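Local coordinates for protein SusD homolog (PDB 3EHM) that probably binds mucin O-glycans, helping a prominent human gut symbiont to use them, at residues G477-I480 against E481-R484; W521-S524 against N525-Q529; I372-S375 against F376-Q379. All coordinates share one frame; numbering follows the deposited sequence.

How the interactions relate
Interaction 3 comes first along the chain: residues 372-378 form the C-terminal part of helix 364-378, with Gln-379 next, so it joins successive turns of one helix and closes no loop. Interaction 1 follows at 477-484, where the chain turns back on itself in the loop between helices 472-475 and 495-498. Interaction 2, at 521-529, makes a turn in the tail after helix 505-509. The three lie in series, none nested or crossed. Interactions 1 and 2 meet through Arg-484 NH1 and Gln-529 OE1, 2.7 Å apart, which joins the loop to the tail. Interaction 3 stands apart, its centre about 35 Å from that of interaction 1 and about 28 Å from that of interaction 2.

Interaction 1. Residues G477-I480 against E481-R484; sequences GASI and EDCR
Ser-479 and Glu-481 close an inverse gamma turn centred on Ile-480, in the loop that leaves helix 472-475 through a Schellman motif at Gly-477. The evidence is the bond from Glu-481 N to Ser-479 O, 2.7 Å long, which spans a single residue. In so tight a turn the donor cannot approach the oxygen end-on: the C=O...N angle is only 96°, and the nitrogen stands above the carbonyl plane. Beyond its CB, which lies 3.8 Å from Ser-479 OG, the Glu-481 chain bends and leads away from the turn.

Asp-482 continues the curl. Its backbone N also donates to Ser-479 O, at 3.3 Å and with a more open C=O...N angle of 129°. It comes from the same face of the carbonyl plane as Glu-481 N, so one oxygen gathers two successive amides on one side. The Asp-482 carboxylate brings OD2 to 3.5 Å from Ser-479 OG, while its other oxygen, OD1, takes part with Glu-481 OE1 in long, weak ion pairs to Lys-528.

Cys-483 adds a third amide: its N lies 3.4 Å from Ser-479 O, a weak hydrogen bond. With three consecutive NH groups directed at it, this carbonyl is the hub round which the chain reverses. The reversal places buried Cys-483 beside Ala-478, which also packs on Ala-516. Because SG lies beside the backbone N and anti to the carbonyl carbon (chi1 -72°), the sulfur is carried back over the first limb of the turn. There it meets the methyl of Ala-478: the Ala-478 CB is 3.4 Å from Cys-483 SG and 3.8 Å from Cys-483 CB.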
ATOM      1  N   GLY A 477     -10.962  15.495  12.592  1.00 18.84           N
ATOM      2  CA  GLY A 477     -12.056  16.330  12.126  1.00 20.60           C
ATOM      3  C   GLY A 477     -13.189  15.572  11.459  1.00 21.93           C
ATOM      4  O   GLY A 477     -13.923  16.141  10.654  1.00 22.70           O
ATOM      5  N   ALA A 478     -13.337  14.291  11.787  1.00 21.69           N
ATOM      6  CA  ALA A 478     -14.400  13.468  11.211  1.00 22.70           C
ATOM      7  C   ALA A 478     -15.215  12.828  12.330  1.00 24.44           C
ATOM      8  O   ALA A 478     -14.890  12.985  13.506  1.00 24.64           O
ATOM      9  CB  ALA A 478     -13.797  12.383  10.318  1.00 21.25           C
ATOM     10  N   SER A 479     -16.274  12.106  11.968  1.00 26.41           N
ATOM     11  CA  SER A 479     -17.105  11.445  12.971  1.00 28.01           C
ATOM     12  C   SER A 479     -17.139   9.941  12.730  1.00 28.51           C
ATOM     13  O   SER A 479     -16.774   9.464  11.655  1.00 28.57           O
ATOM     14  CB  SER A 479     -18.534  11.988  12.939  1.00 29.34           C
ATOM     15  OG  SER A 479     -19.338  11.239  12.041  1.00 30.49           O
ATOM     16  N   ILE A 480     -17.588   9.202  13.740  1.00 28.92           N
ATOM     17  CA  ILE A 480     -17.683   7.747  13.662  1.00 31.37           C
ATOM     18  C   ILE A 480     -18.863   7.337  12.785  1.00 32.09           C
ATOM     19  O   ILE A 480     -19.845   6.785  13.281  1.00 33.67           O
ATOM     20  CB  ILE A 480     -17.893   7.138  15.059  1.00 31.58           C
ATOM     21  CG1 ILE A 480     -16.962   7.816  16.066  1.00 31.55           C
ATOM     22  CG2 ILE A 480     -17.623   5.640  15.021  1.00 32.52           C
ATOM     23  CD1 ILE A 480     -17.380   7.618  17.509  1.00 32.47           C
ATOM     24  N   GLU A 481     -18.767   7.613  11.487  1.00 32.12           N
ATOM     25  CA  GLU A 481     -19.826   7.265  10.541  1.00 31.61           C
ATOM     26  C   GLU A 481     -19.369   7.607   9.129  1.00 31.61           C
ATOM     27  O   GLU A 481     -19.732   6.937   8.162  1.00 30.33           O
ATOM     28  CB  GLU A 481     -21.108   8.034  10.867  1.00 34.20           C
ATOM     29  CG  GLU A 481     -22.361   7.166  10.906  1.00 36.94           C
ATOM     30  CD  GLU A 481     -23.495   7.735  10.070  1.00 38.87           C
ATOM     31  OE1 GLU A 481     -23.342   7.795   8.828  1.00 40.00           O
ATOM     32  OE2 GLU A 481     -24.536   8.122  10.653  1.00 38.95           O
ATOM     33  N   ASP A 482     -18.567   8.661   9.018  1.00 31.85           N
ATOM     34  CA  ASP A 482     -18.040   9.089   7.727  1.00 33.29           C
ATOM     35  C   ASP A 482     -16.612   8.588   7.523  1.00 32.43           C
ATOM     36  O   ASP A 482     -16.126   8.531   6.390  1.00 32.98           O
ATOM     37  CB  ASP A 482     -18.060  10.615   7.624  1.00 34.45           C
ATOM     38  CG  ASP A 482     -19.463  11.181   7.632  1.00 36.35           C
ATOM     39  OD1 ASP A 482     -20.225  10.885   6.686  1.00 36.85           O
ATOM     40  OD2 ASP A 482     -19.803  11.916   8.588  1.00 37.97           O
ATOM     41  N   CYS A 483     -15.945   8.226   8.621  1.00 30.19           N
ATOM     42  CA  CYS A 483     -14.571   7.737   8.556  1.00 27.86           C
ATOM     43  C   CYS A 483     -14.261   6.505   9.399  1.00 23.96           C
ATOM     44  O   CYS A 483     -14.424   6.510  10.623  1.00 23.52           O
ATOM     45  CB  CYS A 483     -13.582   8.846   8.955  1.00 27.84           C
ATOM     46  SG  CYS A 483     -13.372  10.172   7.729  1.00 40.52           S
ATOM     47  N   ARG A 484     -13.814   5.447   8.733  1.00 20.04           N
ATOM     48  CA  ARG A 484     -13.400   4.235   9.424  1.00 17.63           C
ATOM     49  C   ARG A 484     -11.874   4.240   9.360  1.00 15.86           C
ATOM     50  O   ARG A 484     -11.213   3.457  10.031  1.00 15.24           O
ATOM     51  CB  ARG A 484     -13.976   2.985   8.756  1.00 17.38           C
ATOM     52  CG  ARG A 484     -15.474   2.862   8.973  1.00 19.40           C
ATOM     53  CD  ARG A 484     -16.018   1.491   8.606  1.00 17.05           C
ATOM     54  NE  ARG A 484     -17.457   1.459   8.833  1.00 16.17           N
ATOM     55  CZ  ARG A 484     -18.246   0.431   8.554  1.00 18.27           C
ATOM     56  NH1 ARG A 484     -17.744  -0.681   8.032  1.00 16.34           N
ATOM     57  NH2 ARG A 484     -19.549   0.527   8.787  1.00 16.49           N
TER

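Interaction 2. Residues W521-S524 against N525-Q529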
ATOM      1  N   TRP A 521      -8.312  11.798  -5.907  1.00 14.76           N
ATOM      2  CA  TRP A 521      -8.869  10.630  -6.591  1.00 15.13           C
ATOM      3  C   TRP A 521     -10.064   9.923  -5.951  1.00 14.85           C
ATOM      4  O   TRP A 521     -10.535   8.913  -6.478  1.00 15.76           O
ATOM      5  CB  TRP A 521      -7.767   9.598  -6.885  1.00 13.31           C
ATOM      6  CG  TRP A 521      -6.694   9.466  -5.831  1.00 13.32           C
ATOM      7  CD1 TRP A 521      -5.363   9.747  -5.979  1.00 15.17           C
ATOM      8  CD2 TRP A 521      -6.858   9.009  -4.484  1.00 12.89           C
ATOM      9  NE1 TRP A 521      -4.689   9.494  -4.808  1.00 13.19           N
ATOM     10  CE2 TRP A 521      -5.580   9.040  -3.873  1.00 13.75           C
ATOM     11  CE3 TRP A 521      -7.958   8.575  -3.730  1.00 14.31           C
ATOM     12  CZ2 TRP A 521      -5.374   8.654  -2.541  1.00 11.81           C
ATOM     13  CZ3 TRP A 521      -7.751   8.190  -2.403  1.00 11.54           C
ATOM     14  CH2 TRP A 521      -6.467   8.234  -1.825  1.00 12.55           C
ATOM     15  N   VAL A 522     -10.573  10.442  -4.837  1.00 14.52           N
ATOM     16  CA  VAL A 522     -11.717   9.796  -4.199  1.00 14.33           C
ATOM     17  C   VAL A 522     -12.913   9.928  -5.132  1.00 15.92           C
ATOM     18  O   VAL A 522     -13.291  11.036  -5.506  1.00 15.18           O
ATOM     19  CB  VAL A 522     -12.057  10.441  -2.843  1.00 16.11           C
ATOM     20  CG1 VAL A 522     -13.316   9.790  -2.260  1.00 15.13           C
ATOM     21  CG2 VAL A 522     -10.889  10.272  -1.883  1.00 12.70           C
ATOM     22  N   ARG A 523     -13.506   8.801  -5.508  1.00 15.86           N
ATOM     23  CA  ARG A 523     -14.635   8.831  -6.427  1.00 18.10           C
ATOM     24  C   ARG A 523     -15.907   9.382  -5.803  1.00 19.18           C
ATOM     25  O   ARG A 523     -16.105   9.318  -4.588  1.00 18.31           O
ATOM     26  CB  ARG A 523     -14.901   7.434  -7.002  1.00 16.94           C
ATOM     27  CG  ARG A 523     -15.491   6.416  -6.033  1.00 17.75           C
ATOM     28  CD  ARG A 523     -15.511   5.048  -6.700  1.00 17.62           C
ATOM     29  NE  ARG A 523     -16.149   4.001  -5.907  1.00 16.34           N
ATOM     30  CZ  ARG A 523     -17.284   3.396  -6.244  1.00 16.70           C
ATOM     31  NH1 ARG A 523     -17.921   3.737  -7.357  1.00 14.17           N
ATOM     32  NH2 ARG A 523     -17.769   2.425  -5.484  1.00 15.41           N
ATOM     33  N   SER A 524     -16.764   9.933  -6.652  1.00 19.50           N
ATOM     34  CA  SER A 524     -18.030  10.489  -6.207  1.00 21.00           C
ATOM     35  C   SER A 524     -18.972   9.356  -5.833  1.00 19.68           C
ATOM     36  O   SER A 524     -18.840   8.235  -6.332  1.00 19.34           O
ATOM     37  CB  SER A 524     -18.661  11.326  -7.322  1.00 23.09           C
ATOM     38  OG  SER A 524     -17.853  12.453  -7.618  1.00 29.29           O
ATOM     39  N   ASN A 525     -19.918   9.652  -4.947  1.00 19.69           N
ATOM     40  CA  ASN A 525     -20.900   8.663  -4.522  1.00 19.51           C
ATOM     41  C   ASN A 525     -20.226   7.418  -3.949  1.00 18.13           C
ATOM     42  O   ASN A 525     -20.689   6.300  -4.173  1.00 17.49           O
ATOM     43  CB  ASN A 525     -21.781   8.271  -5.717  1.00 20.75           C
ATOM     44  CG  ASN A 525     -22.305   9.484  -6.484  1.00 25.40           C
ATOM     45  OD1 ASN A 525     -23.155  10.228  -5.994  1.00 26.25           O
ATOM     46  ND2 ASN A 525     -21.792   9.686  -7.693  1.00 24.53           N
ATOM     47  N   ARG A 526     -19.135   7.610  -3.210  1.00 17.82           N
ATOM     48  CA  ARG A 526     -18.412   6.484  -2.617  1.00 16.61           C
ATOM     49  C   ARG A 526     -19.327   5.733  -1.643  1.00 16.71           C
ATOM     50  O   ARG A 526     -19.908   6.329  -0.731  1.00 16.44           O
ATOM     51  CB  ARG A 526     -17.164   6.986  -1.886  1.00 17.09           C
ATOM     52  CG  ARG A 526     -16.192   5.886  -1.493  1.00 15.57           C
ATOM     53  CD  ARG A 526     -14.954   6.470  -0.828  1.00 16.85           C
ATOM     54  NE  ARG A 526     -15.287   7.146   0.425  1.00 18.40           N
ATOM     55  CZ  ARG A 526     -14.430   7.865   1.142  1.00 18.68           C
ATOM     56  NH1 ARG A 526     -13.178   8.018   0.733  1.00 16.60           N
ATOM     57  NH2 ARG A 526     -14.824   8.417   2.281  1.00 21.29           N
ATOM     58  N   PRO A 527     -19.456   4.408  -1.819  1.00 17.65           N
ATOM     59  CA  PRO A 527     -20.300   3.545  -0.982  1.00 18.72           C
ATOM     60  C   PRO A 527     -19.836   3.405   0.464  1.00 20.29           C
ATOM     61  O   PRO A 527     -18.671   3.647   0.789  1.00 20.86           O
ATOM     62  CB  PRO A 527     -20.257   2.195  -1.707  1.00 17.81           C
ATOM     63  CG  PRO A 527     -19.780   2.529  -3.101  1.00 21.59           C
ATOM     64  CD  PRO A 527     -18.781   3.616  -2.859  1.00 17.94           C
ATOM     65  N   LYS A 528     -20.768   2.997   1.321  1.00 20.49           N
ATOM     66  CA  LYS A 528     -20.510   2.781   2.743  1.00 21.88           C
ATOM     67  C   LYS A 528     -21.251   1.511   3.153  1.00 21.10           C
ATOM     68  O   LYS A 528     -22.334   1.236   2.639  1.00 21.17           O
ATOM     69  CB  LYS A 528     -21.035   3.961   3.556  1.00 23.86           C
ATOM     70  CG  LYS A 528     -20.299   5.260   3.289  1.00 27.22           C
ATOM     71  CD  LYS A 528     -21.147   6.473   3.639  1.00 29.95           C
ATOM     72  CE  LYS A 528     -21.558   6.486   5.100  1.00 31.82           C
ATOM     73  NZ  LYS A 528     -22.316   7.732   5.431  1.00 33.92           N
ATOM     74  N   GLN A 529     -20.676   0.735   4.067  1.00 19.99           N
ATOM     75  CA  GLN A 529     -21.335  -0.489   4.511  1.00 19.28           C
ATOM     76  C   GLN A 529     -22.618  -0.139   5.262  1.00 19.73           C
ATOM     77  O   GLN A 529     -22.624   0.767   6.091  1.00 17.15           O
ATOM     78  CB  GLN A 529     -20.419  -1.298   5.434  1.00 19.52           C
ATOM     79  CG  GLN A 529     -21.079  -2.570   5.961  1.00 19.04           C
ATOM     80  CD  GLN A 529     -20.188  -3.359   6.898  1.00 22.09           C
ATOM     81  OE1 GLN A 529     -19.320  -2.799   7.569  1.00 21.69           O
ATOM     82  NE2 GLN A 529     -20.414  -4.667   6.967  1.00 21.99           N
TER
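The guanidinium of Arg-523 is gripped through several of its nitrogens while it rests against the ring of Pro-527. NH1 forms a salt bridge with Glu-431 OE2, and NE donates to the carbonyl of Thr-459. Held in this way, the group brings NH2 to 3.1 Å from Pro-527 CD and equally near CG, a tight contact of a polar tip with two ring methylenes. The arginine chain is extended from CG to NE and crosses the proline at about a right angle. CG sits between the backbone N and the carbonyl carbon (chi1 71°), which turns the chain toward the later limb. A leucine here would probably cost Glu-431 this salt bridge and the Thr-459 carbonyl this donor, and open a gap beside the Pro-527 ring.

The residues between the two partners turn the chain much as a type II beta turn does, with Asn-525 at a positive phi of 57°. The turn is an open one, since Arg-523 O and Arg-526 N remain 3.7 Å apart. At its outer corner Ser-524 CB lies 3.6 Å from Asn-525 ND2.

A second arginine packs against Val-522. The branch that touches is CG1, 3.5 Å from Arg-526 NH1 and 4.0 Å from CD of the same residue, and the two side chains meet at a slant. A bend at chi3 (63°) carries the guanidinium past the valine methyl, where NH1 bonds to Arg-457 O and NH2 forms a salt bridge with Glu-487. The turn thus spans two helices: Arg-523 and Pro-527 touch helix 429-445, and helix 449-459 receives Trp-521 and supplies carbonyls to both arginines.

Interaction 3. Residues I372-S375 against F376-Q379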
ATOM      1  N   ILE A 372      -6.907 -13.941  -8.856  1.00 12.49           N
ATOM      2  CA  ILE A 372      -6.979 -14.765  -7.653  1.00 13.36           C
ATOM      3  C   ILE A 372      -6.080 -15.992  -7.811  1.00 13.32           C
ATOM      4  O   ILE A 372      -5.361 -16.376  -6.888  1.00 14.21           O
ATOM      5  CB  ILE A 372      -8.427 -15.225  -7.371  1.00 14.46           C
ATOM      6  CG1 ILE A 372      -9.322 -14.006  -7.141  1.00 15.89           C
ATOM      7  CG2 ILE A 372      -8.454 -16.142  -6.148  1.00 12.76           C
ATOM      8  CD1 ILE A 372     -10.797 -14.339  -6.966  1.00 18.05           C
ATOM      9  N   ASN A 373      -6.123 -16.603  -8.989  1.00 13.66           N
ATOM     10  CA  ASN A 373      -5.306 -17.778  -9.274  1.00 14.39           C
ATOM     11  C   ASN A 373      -3.822 -17.436  -9.100  1.00 14.87           C
ATOM     12  O   ASN A 373      -3.067 -18.176  -8.466  1.00 12.74           O
ATOM     13  CB  ASN A 373      -5.566 -18.244 -10.709  1.00 18.74           C
ATOM     14  CG  ASN A 373      -4.822 -19.516 -11.058  1.00 21.13           C
ATOM     15  OD1 ASN A 373      -4.383 -19.692 -12.194  1.00 26.23           O
ATOM     16  ND2 ASN A 373      -4.686 -20.414 -10.092  1.00 20.14           N
ATOM     17  N   ILE A 374      -3.406 -16.308  -9.669  1.00 14.45           N
ATOM     18  CA  ILE A 374      -2.014 -15.875  -9.566  1.00 15.80           C
ATOM     19  C   ILE A 374      -1.639 -15.608  -8.107  1.00 14.51           C
ATOM     20  O   ILE A 374      -0.525 -15.923  -7.672  1.00 14.49           O
ATOM     21  CB  ILE A 374      -1.768 -14.597 -10.409  1.00 18.53           C
ATOM     22  CG1 ILE A 374      -1.749 -14.958 -11.896  1.00 22.23           C
ATOM     23  CG2 ILE A 374      -0.454 -13.936 -10.009  1.00 20.91           C
ATOM     24  CD1 ILE A 374      -0.597 -15.880 -12.291  1.00 24.45           C
ATOM     25  N   SER A 375      -2.570 -15.043  -7.346  1.00 12.80           N
ATOM     26  CA  SER A 375      -2.294 -14.755  -5.945  1.00 11.66           C
ATOM     27  C   SER A 375      -2.057 -16.049  -5.178  1.00 12.92           C
ATOM     28  O   SER A 375      -1.154 -16.122  -4.348  1.00 12.78           O
ATOM     29  CB  SER A 375      -3.447 -13.978  -5.305  1.00 11.60           C
ATOM     30  OG  SER A 375      -3.204 -13.790  -3.918  1.00 11.06           O
ATOM     31  N   PHE A 376      -2.874 -17.064  -5.446  1.00 13.39           N
ATOM     32  CA  PHE A 376      -2.718 -18.351  -4.773  1.00 15.31           C
ATOM     33  C   PHE A 376      -1.340 -18.916  -5.096  1.00 14.92           C
ATOM     34  O   PHE A 376      -0.675 -19.495  -4.241  1.00 16.04           O
ATOM     35  CB  PHE A 376      -3.804 -19.330  -5.234  1.00 17.13           C
ATOM     36  CG  PHE A 376      -5.066 -19.270  -4.418  1.00 16.71           C
ATOM     37  CD1 PHE A 376      -5.639 -18.052  -4.082  1.00 14.49           C
ATOM     38  CD2 PHE A 376      -5.683 -20.440  -3.988  1.00 16.69           C
ATOM     39  CE1 PHE A 376      -6.808 -17.996  -3.327  1.00 16.38           C
ATOM     40  CE2 PHE A 376      -6.850 -20.394  -3.234  1.00 16.27           C
ATOM     41  CZ  PHE A 376      -7.414 -19.169  -2.903  1.00 14.44           C
ATOM     42  N   GLN A 377      -0.916 -18.747  -6.340  1.00 15.38           N
ATOM     43  CA  GLN A 377       0.389 -19.233  -6.753  1.00 16.77           C
ATOM     44  C   GLN A 377       1.481 -18.438  -6.049  1.00 16.67           C
ATOM     45  O   GLN A 377       2.472 -19.003  -5.592  1.00 16.63           O
ATOM     46  CB  GLN A 377       0.543 -19.120  -8.267  1.00 19.03           C
ATOM     47  CG  GLN A 377      -0.326 -20.097  -9.048  1.00 23.07           C
ATOM     48  CD  GLN A 377      -0.154 -19.950 -10.548  1.00 25.43           C
ATOM     49  OE1 GLN A 377       0.964 -19.941 -11.055  1.00 30.16           O
ATOM     50  NE2 GLN A 377      -1.264 -19.842 -11.265  1.00 27.77           N
ATOM     51  N   GLU A 378       1.293 -17.126  -5.948  1.00 17.24           N
ATOM     52  CA  GLU A 378       2.273 -16.275  -5.281  1.00 16.07           C
ATOM     53  C   GLU A 378       2.453 -16.724  -3.831  1.00 16.82           C
ATOM     54  O   GLU A 378       3.568 -16.733  -3.309  1.00 16.50           O
ATOM     55  CB  GLU A 378       1.819 -14.805  -5.313  1.00 14.83           C
ATOM     56  CG  GLU A 378       1.659 -14.243  -6.714  1.00 14.58           C
ATOM     57  CD  GLU A 378       1.143 -12.810  -6.750  1.00 13.83           C
ATOM     58  OE1 GLU A 378       0.358 -12.410  -5.864  1.00 14.65           O
ATOM     59  OE2 GLU A 378       1.506 -12.085  -7.690  1.00 11.13           O
ATOM     60  N   GLN A 379       1.354 -17.114  -3.190  1.00 15.63           N
ATOM     61  CA  GLN A 379       1.383 -17.532  -1.794  1.00 15.32           C
ATOM     62  C   GLN A 379       1.622 -19.027  -1.587  1.00 16.61           C
ATOM     63  O   GLN A 379       1.641 -19.506  -0.454  1.00 15.90           O
ATOM     64  CB  GLN A 379       0.078 -17.113  -1.108  1.00 16.47           C
ATOM     65  CG  GLN A 379      -0.265 -15.640  -1.312  1.00 14.90           C
ATOM     66  CD  GLN A 379       0.833 -14.712  -0.825  1.00 18.12           C
ATOM     67  OE1 GLN A 379       0.930 -13.560  -1.257  1.00 19.53           O
ATOM     68  NE2 GLN A 379       1.660 -15.204   0.087  1.00 13.19           N
TER
HETATM   69  O   HOH W   1      -0.798 -12.475  -3.609  1.00 16.70           O
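Ile-372 and Phe-376 lie side by side and point the same way, one helical turn apart, with the isoleucine CG2 3.8 Å from ring atom CE1. Together they pack on helix 384-388, where the phenylalanine also meets the ring of Tyr-387.

Asn-373 and Gln-377 cross obliquely instead. Their amide planes are 61° apart, and the bond from Gln-377 NE2 to Asn-373 OD1 is weak, 3.3 Å long and bent to 121° at the hydrogen. Ile-374, which lies on helix 344-356, crosses Glu-378 in similar fashion, its CG2 3.6 Å from the carboxylate OE2.

Ser-375 OG, anti to the backbone N (chi1 176°), points to a water at 2.8 Å. The same water stands close to Glu-378 OE1, although that contact is doubtfully short. The firmer partners lie elsewhere: Arg-287 for the serine hydroxyl, Ser-345 for the carboxylate.

Beneath these pairs run four i to i+4 backbone bonds, from Phe-376 N to Ile-372 O (3.0 Å) through Gln-379 N to Ser-375 O (2.9 Å). This is the pattern of an alpha helix, here one packed against helices 384-388 and 344-356 of this SusD-family protein, whose family belongs to the tetratricopeptide-repeat clan.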